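TRNA dimethylallyltransferase (Bacillus halodurans, PDB 3EXA) probably catalyses the transfer of a dimethylallyl group from dimethylallyl diphosphate onto adenine 37 of tRNAs that read codons beginning with uridine. Local coordinates at residues K142-K145 and A150-A153. Residues are numbered along the deposited sequence; the frame is centred on the assembly and turned at random.
Sequences KLSK and AAAA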
ATOM      1  N   LYS A 142     -12.112   5.987  19.567  1.00 34.73           N
ATOM      2  CA  LYS A 142     -11.933   4.711  18.879  1.00 29.94           C
ATOM      3  C   LYS A 142     -10.459   4.334  18.846  1.00 33.14           C
ATOM      4  O   LYS A 142     -10.088   3.194  19.124  1.00 34.27           O
ATOM      5  CB  LYS A 142     -12.464   4.788  17.443  1.00 26.78           C
ATOM      6  CG  LYS A 142     -12.188   3.524  16.619  1.00 33.26           C
ATOM      7  CD  LYS A 142     -12.689   3.655  15.180  1.00 34.45           C
ATOM      8  CE  LYS A 142     -14.214   3.544  15.080  1.00 37.98           C
ATOM      9  NZ  LYS A 142     -14.733   2.159  15.354  1.00 35.74           N
ATOM     10  N   LEU A 143      -9.619   5.302  18.505  1.00 33.28           N
ATOM     11  CA  LEU A 143      -8.191   5.066  18.427  1.00 31.63           C
ATOM     12  C   LEU A 143      -7.584   4.944  19.825  1.00 33.70           C
ATOM     13  O   LEU A 143      -6.658   4.164  20.039  1.00 29.09           O
ATOM     14  CB  LEU A 143      -7.547   6.202  17.627  1.00 32.49           C
ATOM     15  CG  LEU A 143      -6.046   6.207  17.338  1.00 35.77           C
ATOM     16  CD1 LEU A 143      -5.316   6.879  18.481  1.00 38.08           C
ATOM     17  CD2 LEU A 143      -5.551   4.788  17.110  1.00 32.56           C
ATOM     18  N   SER A 144      -8.136   5.699  20.774  1.00 34.97           N
ATOM     19  CA  SER A 144      -7.673   5.712  22.168  1.00 33.56           C
ATOM     20  C   SER A 144      -7.866   4.348  22.848  1.00 33.03           C
ATOM     21  O   SER A 144      -7.119   3.979  23.757  1.00 31.84           O
ATOM     22  CB  SER A 144      -8.431   6.804  22.947  1.00 34.06           C
ATOM     23  OG  SER A 144      -7.863   7.063  24.216  1.00 35.74           O
ATOM     24  N   LYS A 145      -8.875   3.605  22.402  1.00 33.53           N
ATOM     25  CA  LYS A 145      -9.165   2.289  22.954  1.00 37.93           C
ATOM     26  C   LYS A 145      -8.291   1.209  22.302  1.00 45.74           C
ATOM     27  O   LYS A 145      -8.185   0.091  22.813  1.00 44.87           O
ATOM     28  CB  LYS A 145     -10.644   1.939  22.740  1.00 29.72           C
ATOM     29  CG  LYS A 145     -11.030   0.549  23.224  1.00 28.94           C
ATOM     30  CD  LYS A 145     -12.280   0.048  22.538  1.00 40.97           C
ATOM     31  CE  LYS A 145     -12.478  -1.449  22.765  1.00 47.26           C
ATOM     32  NZ  LYS A 145     -13.548  -2.021  21.874  1.00 43.62           N
ATOM     33  N   ALA A 150      -0.789   6.813  21.296  1.00 52.55           N
ATOM     34  CA  ALA A 150      -0.851   7.593  20.065  1.00 48.83           C
ATOM     35  C   ALA A 150      -1.976   8.615  20.161  1.00 49.61           C
ATOM     36  O   ALA A 150      -1.824   9.767  19.742  1.00 49.79           O
ATOM     37  CB  ALA A 150      -1.080   6.671  18.876  1.00 42.55           C
ATOM     38  N   ALA A 151      -3.103   8.182  20.719  1.00 48.05           N
ATOM     39  CA  ALA A 151      -4.269   9.043  20.890  1.00 49.23           C
ATOM     40  C   ALA A 151      -3.901  10.322  21.631  1.00 46.82           C
ATOM     41  O   ALA A 151      -4.053  11.421  21.100  1.00 44.77           O
ATOM     42  CB  ALA A 151      -5.361   8.295  21.653  1.00 52.06           C
ATOM     43  N   ALA A 152      -3.413  10.175  22.858  1.00 47.67           N
ATOM     44  CA  ALA A 152      -3.027  11.324  23.671  1.00 47.29           C
ATOM     45  C   ALA A 152      -1.974  12.170  22.970  1.00 48.02           C
ATOM     46  O   ALA A 152      -1.630  13.255  23.436  1.00 48.31           O
ATOM     47  CB  ALA A 152      -2.498  10.856  25.015  1.00 46.04           C
ATOM     48  N   ALA A 153      -1.469  11.669  21.848  1.00 45.43           N
ATOM     49  CA  ALA A 153      -0.447  12.371  21.093  1.00 45.04           C
ATOM     50  C   ALA A 153      -1.011  13.195  19.939  1.00 45.78           C
ATOM     51  O   ALA A 153      -0.264  13.875  19.233  1.00 50.75           O
ATOM     52  CB  ALA A 153       0.566  11.371  20.568  1.00 44.41           C
TER
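Leu143 and Ala151 carry this small, largely apolar contact between two consecutive helices, with smaller shares from Ala150 and Ser144. One branch of the leucine does the touching. CD1 lies against the backbone of Ala151, 3.4 Å from its CA, which is tight for two carbons. The same methyl group lies 3.5 Å from Ala151 CB. It also reaches Ala150, more loosely, with 4.3 Å from Leu143 CD1 to Ala150 CB. CG stands anti to the backbone N (chi1 -178°), which directs the side chain across the gap. A chi2 of -88° then sets CD1 where the short helix passes from Ala150 to Ala151.

The second set of contacts is made by the methyl group of Ala151. Its CB points toward segment 142-145 and packs on the backbone of Ser144, 3.5 Å from CA. Ser144 CB is nearly as near, at 3.6 Å from Ala151 CB. The methyl group thus touches both the leucine branch and the serine backbone, which lie roughly at right angles as seen from it. Ser144 OG lies alongside at 3.8 Å from Ala151 CB, a van der Waals neighbour. No hydrogen bond joins the two segments. The backbones are close here, with 4.9 Å between Ser144 CA and Ala151 CA, consistent with the small alanine side chain.

The contact joins helix 136-144 to the short helix 148-151 that follows it. Leu143 also touches Leu166 and Ile169 of helix 159-171, so it joins three helices. The contact's centre lies about 40 Å from that of the chain, away from the parallel sheet and the predicted ATP-binding P-loop.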